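Dihydrodipicolinate synthase (Bacteroides thetaiotaomicron, PDB 4XKY) condenses pyruvate with aspartate semialdehyde through a Schiff base on a lysine, a step on the route to diaminopimelate and lysine. Local coordinates at the interface of chains A and B. Numbering follows the deposited sequence. Chains: chain A/B, Dihydrodipicolinate synthase.

Contact 1: the interface of chains A and B. Residues chain A 239, 242-243, 246; chain B 174-175, 178.
B:Tyr178 lies flat over one side of helix 231-248 of chain A and buries 100 Å² there. B:Tyr178 CG is anti to the backbone N (chi1 179°), which sends the ring away from its own helix and across to chain A. One ring face is turned to the A helix. The backbone carbonyl oxygen of A:Met242 stands 4.2 Å above the centre of the B:Tyr178 ring. A:Met242 CB meets the same face near its rim, 3.6 Å from B:Tyr178 CD1. The methyl of A:Ala246 comes to the opposite rim, with CB 4.0 Å from B:Tyr178 CE2. A:Gln243 continues the packing at the phenol end. Its CG is 3.4 Å from the hydroxyl OH of B:Tyr178, and its amide plane is tilted 33° from the ring.

A:Met242 buries 61 Å² and works in the other direction. Its chain bends at chi2 and chi3, which turns the thioether towards helix 170-179 of chain B. The terminal methyl CE rests on the backbone there, 3.6 Å from the carbonyl carbon C of B:Gln174. It also touches the backbone N of B:Ser175.

A water bridges the chains. This water is 3.1 Å from the B:Tyr178 hydroxyl OH. The carboxylate OE2 of A:Glu239 is 3.0 Å from the same water. The extended chain of A:Glu239 brings the acid to this water at the phenol end of the ring. Elsewhere the chains meet by packing, with no direct polar bond among the groups described. The two helices cross at roughly a right angle, and B:Tyr178 and A:Met242 fill much of the contact between them. The symmetry twin of the patch does the same. It likely supports the subunit association that builds the tetramer.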
ATOM      1  N   GLU A 239      11.027  21.942 -21.361  1.00 32.22           N
ATOM      2  CA  GLU A 239      11.438  20.865 -22.248  1.00 35.57           C
ATOM      3  C   GLU A 239      12.867  20.365 -21.954  1.00 32.81           C
ATOM      4  O   GLU A 239      13.072  19.172 -21.954  1.00 32.58           O
ATOM      5  CB  GLU A 239      11.306  21.256 -23.725  1.00 40.51           C
ATOM      6  CG  GLU A 239      11.783  20.126 -24.623  1.00 48.12           C
ATOM      7  CD  GLU A 239      11.557  20.354 -26.097  1.00 55.17           C
ATOM      8  OE1 GLU A 239      11.196  21.480 -26.508  1.00 63.55           O
ATOM      9  OE2 GLU A 239      11.761  19.383 -26.852  1.00 64.38           O
ATOM     10  N   MET A 242      12.646  18.352 -18.795  1.00 26.03           N
ATOM     11  CA  MET A 242      12.028  17.062 -19.030  1.00 26.78           C
ATOM     12  C   MET A 242      12.983  16.125 -19.805  1.00 27.58           C
ATOM     13  O   MET A 242      12.971  14.894 -19.613  1.00 26.60           O
ATOM     14  CB  MET A 242      10.677  17.206 -19.721  1.00 27.81           C
ATOM     15  CG  MET A 242       9.563  17.839 -18.851  1.00 28.34           C
ATOM     16  SD  MET A 242       9.406  17.174 -17.180  1.00 29.74           S
ATOM     17  CE  MET A 242       8.903  15.485 -17.531  1.00 30.69           C
ATOM     18  N   GLN A 243      13.844  16.697 -20.636  1.00 28.07           N
ATOM     19  CA  GLN A 243      14.826  15.874 -21.327  1.00 30.15           C
ATOM     20  C   GLN A 243      15.841  15.256 -20.325  1.00 28.89           C
ATOM     21  O   GLN A 243      16.209  14.079 -20.398  1.00 29.36           O
ATOM     22  CB  GLN A 243      15.562  16.696 -22.379  1.00 32.05           C
ATOM     23  CG  GLN A 243      16.491  15.804 -23.179  1.00 36.32           C
ATOM     24  CD  GLN A 243      17.261  16.516 -24.266  1.00 39.94           C
ATOM     25  OE1 GLN A 243      17.403  17.733 -24.269  1.00 44.04           O
ATOM     26  NE2 GLN A 243      17.822  15.741 -25.155  1.00 43.95           N
ATOM     27  N   ALA A 246      14.014  12.452 -18.451  1.00 29.14           N
ATOM     28  CA  ALA A 246      13.897  11.238 -19.269  1.00 30.17           C
ATOM     29  C   ALA A 246      15.209  10.491 -19.510  1.00 30.34           C
ATOM     30  O   ALA A 246      15.204   9.251 -19.659  1.00 31.66           O
ATOM     31  CB  ALA A 246      13.267  11.574 -20.606  1.00 32.21           C
TER
ATOM     32  N   GLN B 174       3.635  15.053 -16.631  1.00 28.76           N
ATOM     33  CA  GLN B 174       4.599  15.813 -17.461  1.00 30.12           C
ATOM     34  C   GLN B 174       5.465  14.844 -18.293  1.00 29.99           C
ATOM     35  O   GLN B 174       5.809  15.133 -19.436  1.00 28.92           O
ATOM     36  CB  GLN B 174       5.470  16.756 -16.603  1.00 32.79           C
ATOM     37  CG  GLN B 174       4.763  18.024 -16.139  1.00 34.15           C
ATOM     38  CD  GLN B 174       4.299  18.832 -17.321  1.00 37.31           C
ATOM     39  OE1 GLN B 174       5.093  19.119 -18.195  1.00 40.98           O
ATOM     40  NE2 GLN B 174       3.006  19.140 -17.392  1.00 38.53           N
ATOM     41  N   SER B 175       5.769  13.680 -17.722  1.00 29.46           N
ATOM     42  CA  SER B 175       6.521  12.637 -18.413  1.00 31.13           C
ATOM     43  C   SER B 175       5.794  12.096 -19.613  1.00 28.87           C
ATOM     44  O   SER B 175       6.414  11.826 -20.647  1.00 28.40           O
ATOM     45  CB  SER B 175       6.835  11.468 -17.476  1.00 33.42           C
ATOM     46  OG  SER B 175       7.649  11.928 -16.415  1.00 37.78           O
ATOM     47  N   TYR B 178       5.796  14.971 -22.356  1.00 29.94           N
ATOM     48  CA  TYR B 178       7.066  14.981 -23.067  1.00 30.60           C
ATOM     49  C   TYR B 178       7.147  13.815 -24.035  1.00 30.98           C
ATOM     50  O   TYR B 178       7.626  13.976 -25.141  1.00 31.33           O
ATOM     51  CB  TYR B 178       8.259  14.918 -22.105  1.00 30.49           C
ATOM     52  CG  TYR B 178       9.638  14.907 -22.759  1.00 31.72           C
ATOM     53  CD1 TYR B 178      10.265  16.087 -23.112  1.00 32.40           C
ATOM     54  CD2 TYR B 178      10.329  13.715 -22.964  1.00 31.78           C
ATOM     55  CE1 TYR B 178      11.539  16.079 -23.671  1.00 34.01           C
ATOM     56  CE2 TYR B 178      11.588  13.701 -23.546  1.00 33.87           C
ATOM     57  CZ  TYR B 178      12.188  14.893 -23.879  1.00 34.29           C
ATOM     58  OH  TYR B 178      13.432  14.909 -24.440  1.00 37.57           O
TER
HETATM   59  O   HOH W   1      13.938  17.589 -25.857  1.00 51.58           O

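Contact 2: the interface of chains A and B. Residues chain A 168-170, 195, 198; chain B 168, 170-171, 195, 198.
A:Thr170 and B:Thr170 cross at the two-fold axis, hydroxyl to hydroxyl. Their hydroxyls form a short hydrogen bond, 2.5 Å from OG1 to OG1, and either could be the donor. The fit is tight. In B:Thr170 the hydroxyl sits between the backbone N and the carbonyl carbon (chi1 42°), and this turns it to its twin.

Each threonine also starts a helix, and its backbone N reaches the other chain. A:Thr170 N donates to B:Ala168 O at 3.1 Å, and B:Thr170 N donates to A:Ala168 O at 3.2 Å. In both bonds the donor lies nearly on the line of the carbonyl (170° and 171°). Each loop thus caps the start of the partner's helix. The positive end of each helix dipole would favour the partner's carbonyl oxygen.

Methyl groups surround this polar centre. A:Ile195 CG2 lies 3.6 Å from B:Thr170 CB, and the twin contact mirrors it. The methyl CB of A:Ala168 lies 3.6 Å from B:Val171 CG2. The methyl of B:Ala168 packs beside the amide of A:Asn169, with CB 3.7 Å from CG.

The A:Glu198 and B:Glu198 side chains meet beside the threonines at their carboxylates, whose planes are nearly perpendicular. OE2 of A:Glu198 and OE2 of B:Glu198 are 2.5 Å apart. Two charged acids would repel at this distance; a shared proton could make it a hydrogen bond, but protons are not seen. Each OE2 also rests against CB of the partner's Thr170. Helix 196-201 of each chain carries these acids, and the preceding 3-10 turn 193-195 carries the isoleucine. The site joins two subunits by matched loop-to-helix contacts. In this family an interface of this kind probably couples dimers into the tetramer.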
ATOM      1  N   ALA A 168       4.722  13.858  -5.338  1.00 29.77           N
ATOM      2  CA  ALA A 168       4.607  14.381  -6.686  1.00 29.60           C
ATOM      3  C   ALA A 168       3.120  14.686  -6.925  1.00 29.35           C
ATOM      4  O   ALA A 168       2.702  14.874  -8.060  1.00 31.46           O
ATOM      5  CB  ALA A 168       5.128  13.349  -7.672  1.00 30.62           C
ATOM      6  N   ASN A 169       2.346  14.761  -5.836  1.00 27.82           N
ATOM      7  CA  ASN A 169       0.897  14.933  -5.907  1.00 28.28           C
ATOM      8  C   ASN A 169       0.559  16.402  -5.809  1.00 27.07           C
ATOM      9  O   ASN A 169       0.629  16.991  -4.746  1.00 25.69           O
ATOM     10  CB  ASN A 169       0.214  14.128  -4.799  1.00 28.41           C
ATOM     11  CG  ASN A 169      -1.297  14.242  -4.829  1.00 29.80           C
ATOM     12  OD1 ASN A 169      -1.848  15.272  -5.219  1.00 30.24           O
ATOM     13  ND2 ASN A 169      -1.978  13.189  -4.402  1.00 30.00           N
ATOM     14  N   THR A 170       0.216  17.001  -6.934  1.00 26.62           N
ATOM     15  CA  THR A 170      -0.010  18.437  -6.969  1.00 27.28           C
ATOM     16  C   THR A 170      -1.421  18.805  -6.541  1.00 25.50           C
ATOM     17  O   THR A 170      -1.629  19.929  -6.139  1.00 26.10           O
ATOM     18  CB  THR A 170       0.353  19.075  -8.322  1.00 28.36           C
ATOM     19  OG1 THR A 170       0.003  18.161  -9.352  1.00 32.12           O
ATOM     20  CG2 THR A 170       1.814  19.310  -8.365  1.00 30.31           C
ATOM     21  N   ILE A 195       7.814  19.517 -11.868  1.00 23.29           N
ATOM     22  CA  ILE A 195       6.580  20.274 -11.584  1.00 24.63           C
ATOM     23  C   ILE A 195       6.849  21.645 -10.961  1.00 24.71           C
ATOM     24  O   ILE A 195       5.923  22.346 -10.531  1.00 24.35           O
ATOM     25  CB  ILE A 195       5.609  19.469 -10.702  1.00 24.76           C
ATOM     26  CG1 ILE A 195       6.299  18.948  -9.462  1.00 25.45           C
ATOM     27  CG2 ILE A 195       5.047  18.283 -11.491  1.00 25.42           C
ATOM     28  CD1 ILE A 195       5.357  18.435  -8.402  1.00 26.67           C
ATOM     29  N   GLU A 198       5.224  24.715 -13.039  1.00 25.16           N
ATOM     30  CA  GLU A 198       3.782  24.865 -13.024  1.00 26.46           C
ATOM     31  C   GLU A 198       3.376  25.272 -11.617  1.00 24.80           C
ATOM     32  O   GLU A 198       2.436  26.028 -11.435  1.00 25.03           O
ATOM     33  CB  GLU A 198       3.047  23.568 -13.485  1.00 28.58           C
ATOM     34  CG  GLU A 198       3.163  22.378 -12.530  1.00 30.44           C
ATOM     35  CD  GLU A 198       2.655  21.074 -13.158  1.00 33.91           C
ATOM     36  OE1 GLU A 198       3.249  20.652 -14.172  1.00 34.27           O
ATOM     37  OE2 GLU A 198       1.675  20.476 -12.638  1.00 34.46           O
TER
ATOM     38  N   ALA B 168      -3.166  12.217  -9.550  0.50 32.38           N
ATOM     39  CA  ALA B 168      -2.849  13.573  -9.227  0.50 31.65           C
ATOM     40  C   ALA B 168      -1.326  13.725  -9.289  0.50 30.35           C
ATOM     41  O   ALA B 168      -0.784  14.671  -8.733  0.50 30.53           O
ATOM     42  CB  ALA B 168      -3.359  13.884  -7.827  0.50 31.39           C
ATOM     43  N   THR B 170       1.615  14.843 -11.103  1.00 30.41           N
ATOM     44  CA  THR B 170       1.951  15.660 -12.280  1.00 30.08           C
ATOM     45  C   THR B 170       3.386  15.459 -12.763  1.00 28.91           C
ATOM     46  O   THR B 170       3.684  15.857 -13.885  1.00 27.70           O
ATOM     47  CB  THR B 170       1.626  17.161 -12.058  1.00 31.75           C
ATOM     48  OG1 THR B 170       2.031  17.543 -10.746  1.00 36.80           O
ATOM     49  CG2 THR B 170       0.135  17.373 -12.153  1.00 33.41           C
ATOM     50  N   VAL B 171       4.253  14.826 -11.957  1.00 27.12           N
ATOM     51  CA  VAL B 171       5.566  14.456 -12.445  1.00 29.12           C
ATOM     52  C   VAL B 171       5.314  13.435 -13.551  1.00 28.45           C
ATOM     53  O   VAL B 171       5.808  13.582 -14.673  1.00 27.98           O
ATOM     54  CB  VAL B 171       6.470  13.876 -11.349  1.00 29.92           C
ATOM     55  CG1 VAL B 171       7.730  13.250 -11.957  1.00 31.21           C
ATOM     56  CG2 VAL B 171       6.845  14.962 -10.347  1.00 29.85           C
ATOM     57  N   ILE B 195      -5.726  20.612 -10.258  1.00 19.31           N
ATOM     58  CA  ILE B 195      -4.515  20.785 -11.071  1.00 20.66           C
ATOM     59  C   ILE B 195      -4.812  21.046 -12.560  1.00 20.36           C
ATOM     60  O   ILE B 195      -3.905  21.007 -13.415  1.00 20.37           O
ATOM     61  CB  ILE B 195      -3.553  19.594 -10.959  1.00 20.74           C
ATOM     62  CG1 ILE B 195      -4.284  18.317 -11.343  1.00 22.10           C
ATOM     63  CG2 ILE B 195      -2.997  19.496  -9.547  1.00 21.47           C
ATOM     64  CD1 ILE B 195      -3.410  17.136 -11.638  1.00 23.51           C
ATOM     65  N   GLU B 198      -2.883  24.567 -13.785  1.00 21.95           N
ATOM     66  CA  GLU B 198      -1.449  24.429 -13.962  1.00 22.79           C
ATOM     67  C   GLU B 198      -1.101  23.479 -15.125  1.00 22.30           C
ATOM     68  O   GLU B 198      -0.108  23.706 -15.835  1.00 22.95           O
ATOM     69  CB  GLU B 198      -0.803  23.966 -12.659  1.00 23.84           C
ATOM     70  CG  GLU B 198      -0.960  22.495 -12.337  1.00 25.25           C
ATOM     71  CD  GLU B 198      -0.531  22.219 -10.910  1.00 28.89           C
ATOM     72  OE1 GLU B 198      -1.145  22.817 -10.007  1.00 32.82           O
ATOM     73  OE2 GLU B 198       0.449  21.463 -10.701  1.00 30.30           O
TER

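Contact 1 and contact 2 are about 13 Å apart, measured between the centres of their C-alpha atoms. Both use helix 170-179 of chain B: contact 2 takes its first turn and contact 1 its later part. Contact 2 spans the two-fold axis, while contact 1 lies to one side and recurs on the other with the chains exchanged. One helix of chain B thus meets chain A at its start and later turns, against different elements. Contact 2 is about 13 Å from A:Lys164, the Schiff-base lysine of this family, and contact 1 about 20 Å. Neither forms the active site; together they serve subunit assembly.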